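Uncharacterized SRPBCC domain-containing protein (PDB 6V04) is of unknown function, but its START/Bet v1-like fold and its place in the dynemicin biosynthetic locus suggest a role in making that natural product. Local coordinates at residues M48-T54 / I66-V71; G61-E67 / F79-G85. The contacts are given in a common frame with arbitrary orientation. Where two conformers were deposited one is given. Residues are numbered along the deposited sequence.

Overall arrangement
Both contacts belong to one antiparallel sheet and share strand 63-72, which lies between strand 53-57 in contact 1 and strand 76-83 in contact 2; Ile66 and Glu67 serve both. Contact 1, about 20 Å from the chain centre, is largely a surface feature, where a turn leads into an edge-ward strand and Met48, Ile66, Val68 and Val71 pack together beside the turn. Contact 2, about 9 Å from that centre, is more buried, with longer regular pairing and a cluster of Phe64, Trp81 and Phe83 on one face. The two centres lie about 12 Å apart, and the contacts meet through the Asp69-Arg80 salt bridge and through Met48 packing on Phe79.

Contact 1: M48-T54 / I66-V71; sequences MTTGAST and IEVDHV
In the beta hairpin of strands 53-57 and 63-72, a turn within residues 48-54 leads into the first strand and pairs with residues 66-71 of the second before the strand proper begins. Thr49 to Ala52 form a type II turn closed by Ala52 N to Thr49 O at 3.0 Å, with Gly51 at positive phi. The chains then run antiparallel: Ser53 faces Glu67 as a non-hydrogen-bonded pair and Thr54 faces Ile66 as a hydrogen-bonded one, Thr54 N to Ile66 O 2.9 Å and Ile66 N to Thr54 O 2.8 Å. The ladder extends into the turn through Val68 N to Ala52 O (3.0 Å) and Gly51 N to Val68 O (2.8 Å). Val71 N donates to Thr50 OG1 at 3.2 Å, a side chain replacing backbone.

Val68, chi1 t, fills the hollow bounded by Thr49 O (3.3 Å from Val68 CB), Met48 CB and Thr54 CG2 (3.8 and 4.3 Å from Val68 CG2). Met48 (m, t, t) reaches obliquely over the strand, its CB 4.3 Å from Val71 CG2 and its CE 4.1 Å from Ile66 CD1.

Thr54 OG1 is hydrogen-bonded to Ala46 O and to Ser45 OG. On the other edge of strand 63-72, Asp69 and His70 form a classic beta bulge opposite Leu78 of strand 76-83, whose Phe79 receives Met48 and Ile66.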
loop_
_atom_site.group_PDB
_atom_site.type_symbol
_atom_site.label_atom_id
_atom_site.label_comp_id
_atom_site.label_asym_id
_atom_site.label_seq_id
_atom_site.Cartn_x
_atom_site.Cartn_y
_atom_site.Cartn_z
ATOM N N MET A 48 -3.952 6.201 18.313
ATOM C CA MET A 48 -3.686 7.544 17.813
ATOM C C MET A 48 -3.788 8.557 18.949
ATOM O O MET A 48 -4.775 8.586 19.687
ATOM C CB MET A 48 -4.668 7.874 16.700
ATOM C CG MET A 48 -4.471 7.049 15.453
ATOM S SD MET A 48 -5.479 7.680 14.112
ATOM C CE MET A 48 -4.942 6.669 12.745
ATOM N N THR A 49 -2.750 9.383 19.086
ATOM C CA THR A 49 -2.633 10.368 20.152
ATOM C C THR A 49 -2.127 11.672 19.553
ATOM O O THR A 49 -1.225 11.662 18.713
ATOM C CB THR A 49 -1.670 9.884 21.248
ATOM O OG1 THR A 49 -2.194 8.694 21.850
ATOM C CG2 THR A 49 -1.463 10.956 22.307
ATOM N N THR A 50 -2.712 12.794 19.979
ATOM C CA THR A 50 -2.321 14.092 19.439
ATOM C C THR A 50 -0.811 14.288 19.524
ATOM O O THR A 50 -0.213 14.174 20.599
ATOM C CB THR A 50 -3.034 15.219 20.196
ATOM O OG1 THR A 50 -4.445 15.146 19.961
ATOM C CG2 THR A 50 -2.522 16.586 19.740
ATOM N N GLY A 51 -0.201 14.599 18.383
ATOM C CA GLY A 51 1.208 14.931 18.335
ATOM C C GLY A 51 2.152 13.752 18.391
ATOM O O GLY A 51 3.363 13.961 18.522
ATOM N N ALA A 52 1.645 12.525 18.292
ATOM C CA ALA A 52 2.452 11.326 18.432
ATOM C C ALA A 52 2.414 10.488 17.161
ATOM O O ALA A 52 1.459 10.538 16.379
ATOM C CB ALA A 52 1.973 10.466 19.613
ATOM N N SER A 53 3.464 9.703 16.971
ATOM C CA SER A 53 3.557 8.820 15.827
ATOM C C SER A 53 3.029 7.439 16.183
ATOM O O SER A 53 3.065 7.013 17.340
ATOM C CB SER A 53 5.002 8.723 15.333
ATOM O OG SER A 53 5.850 8.195 16.335
ATOM N N THR A 54 2.512 6.748 15.171
ATOM C CA THR A 54 2.126 5.355 15.312
ATOM C C THR A 54 2.257 4.682 13.948
ATOM O O THR A 54 2.788 5.258 12.994
ATOM C CB THR A 54 0.722 5.239 15.927
ATOM O OG1 THR A 54 0.434 3.866 16.239
ATOM C CG2 THR A 54 -0.349 5.785 15.008
ATOM N N ILE A 66 2.434 6.637 10.549
ATOM C CA ILE A 66 1.431 7.661 10.835
ATOM C C ILE A 66 1.994 8.699 11.800
ATOM O O ILE A 66 2.650 8.359 12.790
ATOM C CB ILE A 66 0.155 7.037 11.440
ATOM C CG1 ILE A 66 -0.424 5.979 10.497
ATOM C CG2 ILE A 66 -0.874 8.136 11.752
ATOM C CD1 ILE A 66 -1.550 5.163 11.105
ATOM N N GLU A 67 1.683 9.965 11.537
ATOM C CA GLU A 67 1.896 11.055 12.484
ATOM C C GLU A 67 0.542 11.698 12.744
ATOM O O GLU A 67 -0.118 12.150 11.804
ATOM C CB GLU A 67 2.883 12.091 11.938
ATOM C CG GLU A 67 4.296 11.573 11.753
ATOM C CD GLU A 67 5.069 11.505 13.056
ATOM O OE1 GLU A 67 4.519 11.917 14.100
ATOM O OE2 GLU A 67 6.230 11.045 13.034
ATOM N N VAL A 68 0.122 11.732 14.004
ATOM C CA VAL A 68 -1.229 12.147 14.366
ATOM C C VAL A 68 -1.205 13.615 14.759
ATOM O O VAL A 68 -0.437 14.026 15.641
ATOM C CB VAL A 68 -1.802 11.282 15.498
ATOM C CG1 VAL A 68 -3.177 11.815 15.933
ATOM C CG2 VAL A 68 -1.889 9.805 15.070
ATOM N N ASP A 69 -2.067 14.400 14.127
ATOM C CA ASP A 69 -2.139 15.823 14.410
ATOM C C ASP A 69 -3.204 16.161 15.430
ATOM O O ASP A 69 -2.948 16.968 16.332
ATOM C CB ASP A 69 -2.389 16.601 13.123
ATOM C CG ASP A 69 -1.186 16.576 12.201
ATOM O OD1 ASP A 69 -0.063 16.820 12.696
ATOM O OD2 ASP A 69 -1.360 16.274 11.009
ATOM N N HIS A 70 -4.390 15.580 15.329
ATOM C CA HIS A 70 -5.361 15.853 16.367
ATOM C C HIS A 70 -6.370 14.734 16.501
ATOM O O HIS A 70 -6.838 14.167 15.511
ATOM C CB HIS A 70 -6.106 17.165 16.133
ATOM C CG HIS A 70 -6.635 17.744 17.399
ATOM N ND1 HIS A 70 -5.806 18.255 18.375
ATOM C CD2 HIS A 70 -7.891 17.824 17.890
ATOM C CE1 HIS A 70 -6.533 18.653 19.399
ATOM N NE2 HIS A 70 -7.800 18.397 19.132
ATOM N N VAL A 71 -6.708 14.463 17.756
ATOM C CA VAL A 71 -7.722 13.503 18.155
ATOM C C VAL A 71 -8.756 14.291 18.953
ATOM O O VAL A 71 -8.469 14.757 20.067
ATOM C CB VAL A 71 -7.127 12.355 18.981
ATOM C CG1 VAL A 71 -8.216 11.379 19.417
ATOM C CG2 VAL A 71 -6.035 11.656 18.188
#

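Contact 2: G61-E67 / F79-G85; sequences GDFFDIE and FRWSFLG
Two central strands of the antiparallel sheet of a START/Bet v1-like domain, 63-72 and 76-83, form a beta hairpin, and this contact is its open end. The strand segments pair at 152°, their axes 4.5 Å apart at closest. Asp65-Ser82 and Glu67-Arg80 are hydrogen-bonded pairs: Asp65 N to Ser82 O 3.1 Å, Ser82 N to Asp65 O 2.9 Å, and Glu67 N to Arg80 O and Arg80 N to Glu67 O both 2.8 Å. Ile66-Trp81 lies between them and Phe64-Phe83 beyond Asp65-Ser82, both non-hydrogen-bonded. Leu84 N to Phe63 O (2.8 Å) ends the ladder as Ser82 to Gly85 make a type II turn.

On one face, Phe64 (chi1 m) stacks face to face on the six-membered ring of Trp81 (chi1 p), centroids 3.6 Å apart and planes at 12°. Over its other side Phe83 lies obliquely, not stacked, its CD1 3.5 Å from Phe64 CZ.

The face of Asp65, Glu67, Arg80 and Ser82 is largely polar. Arg80 lays its guanidinium over Glu67 CB, 3.6 Å from Arg80 NH2, and forms salt bridges to Asp69 and Glu89; a water donates to Asp65 OD2 (2.7 Å) and Gly85 O (3.2 Å).

The chemistry implies a two-sided sheet: the cluster of Phe64, Trp81 and Phe83 on one face, mainly polar groups on the other, but with Leu84 CA in CH-pi contact with Phe63 (3.8 Å from its centroid) near the turn.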
loop_
_atom_site.group_PDB
_atom_site.type_symbol
_atom_site.label_atom_id
_atom_site.label_comp_id
_atom_site.label_asym_id
_atom_site.label_seq_id
_atom_site.Cartn_x
_atom_site.Cartn_y
_atom_site.Cartn_z
ATOM N N GLY A 61 2.428 -7.579 4.812
ATOM C CA GLY A 61 3.536 -6.815 4.289
ATOM C C GLY A 61 3.238 -5.338 4.155
ATOM O O GLY A 61 4.176 -4.535 4.155
ATOM N N ASP A 62 1.973 -4.964 4.044
ATOM C CA ASP A 62 1.591 -3.565 3.882
ATOM C C ASP A 62 1.437 -2.882 5.238
ATOM O O ASP A 62 1.007 -3.487 6.228
ATOM C CB ASP A 62 0.275 -3.445 3.112
ATOM C CG ASP A 62 0.414 -3.726 1.621
ATOM O OD1 ASP A 62 1.523 -4.013 1.125
ATOM O OD2 ASP A 62 -0.639 -3.652 0.957
ATOM N N PHE A 63 1.767 -1.593 5.269
ATOM C CA PHE A 63 1.655 -0.804 6.486
ATOM C C PHE A 63 1.712 0.665 6.085
ATOM O O PHE A 63 2.145 0.993 4.980
ATOM C CB PHE A 63 2.763 -1.125 7.482
ATOM C CG PHE A 63 4.139 -0.736 7.028
ATOM C CD1 PHE A 63 4.876 -1.574 6.211
ATOM C CD2 PHE A 63 4.718 0.452 7.462
ATOM C CE1 PHE A 63 6.158 -1.230 5.816
ATOM C CE2 PHE A 63 5.997 0.794 7.069
ATOM C CZ PHE A 63 6.717 -0.051 6.246
ATOM N N PHE A 64 1.281 1.539 7.003
ATOM C CA PHE A 64 1.504 2.981 6.913
ATOM C C PHE A 64 2.201 3.445 8.183
ATOM O O PHE A 64 1.830 3.032 9.293
ATOM C CB PHE A 64 0.211 3.811 6.804
ATOM C CG PHE A 64 -0.555 3.658 5.527
ATOM C CD1 PHE A 64 -1.517 2.678 5.410
ATOM C CD2 PHE A 64 -0.390 4.563 4.480
ATOM C CE1 PHE A 64 -2.258 2.545 4.265
ATOM C CE2 PHE A 64 -1.136 4.440 3.333
ATOM C CZ PHE A 64 -2.077 3.440 3.221
ATOM N N ASP A 65 3.197 4.316 8.026
ATOM C CA ASP A 65 3.713 5.102 9.140
ATOM C C ASP A 65 2.841 6.343 9.310
ATOM O O ASP A 65 2.564 7.039 8.333
ATOM C CB ASP A 65 5.163 5.515 8.889
ATOM C CG ASP A 65 6.144 4.360 8.993
ATOM O OD1 ASP A 65 5.845 3.372 9.686
ATOM O OD2 ASP A 65 7.232 4.463 8.381
ATOM N N ILE A 66 2.434 6.637 10.549
ATOM C CA ILE A 66 1.431 7.661 10.835
ATOM C C ILE A 66 1.994 8.699 11.800
ATOM O O ILE A 66 2.650 8.359 12.790
ATOM C CB ILE A 66 0.155 7.037 11.440
ATOM C CG1 ILE A 66 -0.424 5.979 10.497
ATOM C CG2 ILE A 66 -0.874 8.136 11.752
ATOM C CD1 ILE A 66 -1.550 5.163 11.105
ATOM N N GLU A 67 1.683 9.965 11.537
ATOM C CA GLU A 67 1.896 11.055 12.484
ATOM C C GLU A 67 0.542 11.698 12.744
ATOM O O GLU A 67 -0.118 12.150 11.804
ATOM C CB GLU A 67 2.883 12.091 11.938
ATOM C CG GLU A 67 4.296 11.573 11.753
ATOM C CD GLU A 67 5.069 11.505 13.056
ATOM O OE1 GLU A 67 4.519 11.917 14.100
ATOM O OE2 GLU A 67 6.230 11.045 13.034
ATOM N N PHE A 79 -4.645 13.120 10.732
ATOM C CA PHE A 79 -3.310 12.548 10.747
ATOM C C PHE A 79 -2.718 12.552 9.347
ATOM O O PHE A 79 -3.403 12.782 8.348
ATOM C CB PHE A 79 -3.320 11.126 11.345
ATOM C CG PHE A 79 -4.295 10.170 10.693
ATOM C CD1 PHE A 79 -5.610 10.094 11.123
ATOM C CD2 PHE A 79 -3.886 9.316 9.689
ATOM C CE1 PHE A 79 -6.498 9.203 10.535
ATOM C CE2 PHE A 79 -4.776 8.429 9.099
ATOM C CZ PHE A 79 -6.077 8.374 9.527
ATOM N N ARG A 80 -1.411 12.331 9.302
ATOM C CA ARG A 80 -0.648 12.218 8.072
ATOM C C ARG A 80 -0.031 10.827 8.021
ATOM O O ARG A 80 0.333 10.265 9.058
ATOM C CB ARG A 80 0.435 13.289 8.023
ATOM C CG ARG A 80 -0.131 14.685 7.861
ATOM C CD ARG A 80 0.888 15.734 8.219
ATOM N NE ARG A 80 1.113 15.806 9.662
ATOM C CZ ARG A 80 2.245 15.483 10.284
ATOM N NH1 ARG A 80 3.305 15.054 9.606
ATOM N NH2 ARG A 80 2.323 15.616 11.602
ATOM N N TRP A 81 0.080 10.253 6.826
ATOM C CA TRP A 81 0.721 8.949 6.780
ATOM C C TRP A 81 1.469 8.740 5.472
ATOM O O TRP A 81 1.307 9.477 4.495
ATOM C CB TRP A 81 -0.299 7.843 7.059
ATOM C CG TRP A 81 -1.341 7.488 6.026
ATOM C CD1 TRP A 81 -1.443 7.905 4.738
ATOM C CD2 TRP A 81 -2.428 6.583 6.240
ATOM N NE1 TRP A 81 -2.541 7.334 4.137
ATOM C CE2 TRP A 81 -3.154 6.505 5.040
ATOM C CE3 TRP A 81 -2.846 5.822 7.337
ATOM C CZ2 TRP A 81 -4.285 5.695 4.901
ATOM C CZ3 TRP A 81 -3.971 5.021 7.200
ATOM C CH2 TRP A 81 -4.669 4.956 5.994
ATOM N N SER A 82 2.314 7.701 5.487
ATOM C CA SER A 82 3.219 7.368 4.395
ATOM C C SER A 82 3.139 5.868 4.157
ATOM O O SER A 82 3.495 5.083 5.047
ATOM C CB SER A 82 4.654 7.776 4.738
ATOM O OG SER A 82 5.580 7.274 3.792
ATOM N N PHE A 83 2.690 5.472 2.964
ATOM C CA PHE A 83 2.513 4.049 2.671
ATOM C C PHE A 83 3.862 3.353 2.568
ATOM O O PHE A 83 4.761 3.791 1.846
ATOM C CB PHE A 83 1.720 3.858 1.383
ATOM C CG PHE A 83 1.327 2.436 1.109
ATOM C CD1 PHE A 83 0.708 1.674 2.077
ATOM C CD2 PHE A 83 1.537 1.891 -0.139
ATOM C CE1 PHE A 83 0.347 0.362 1.807
ATOM C CE2 PHE A 83 1.177 0.583 -0.398
ATOM C CZ PHE A 83 0.563 -0.153 0.552
ATOM N N LEU A 84 3.986 2.243 3.284
ATOM C CA LEU A 84 5.212 1.449 3.360
ATOM C C LEU A 84 6.380 2.257 3.905
ATOM O O LEU A 84 7.544 1.857 3.757
ATOM C CB LEU A 84 5.576 0.839 1.996
ATOM C CG LEU A 84 4.472 0.042 1.312
ATOM C CD1 LEU A 84 4.938 -0.347 -0.093
ATOM C CD2 LEU A 84 4.091 -1.171 2.117
ATOM N N GLY A 85 6.094 3.404 4.535
ATOM C CA GLY A 85 7.127 4.268 5.048
ATOM C C GLY A 85 7.891 5.051 4.004
ATOM O O GLY A 85 8.749 5.856 4.373
HETATM O O HOH W 1 8.216 6.746 7.427
#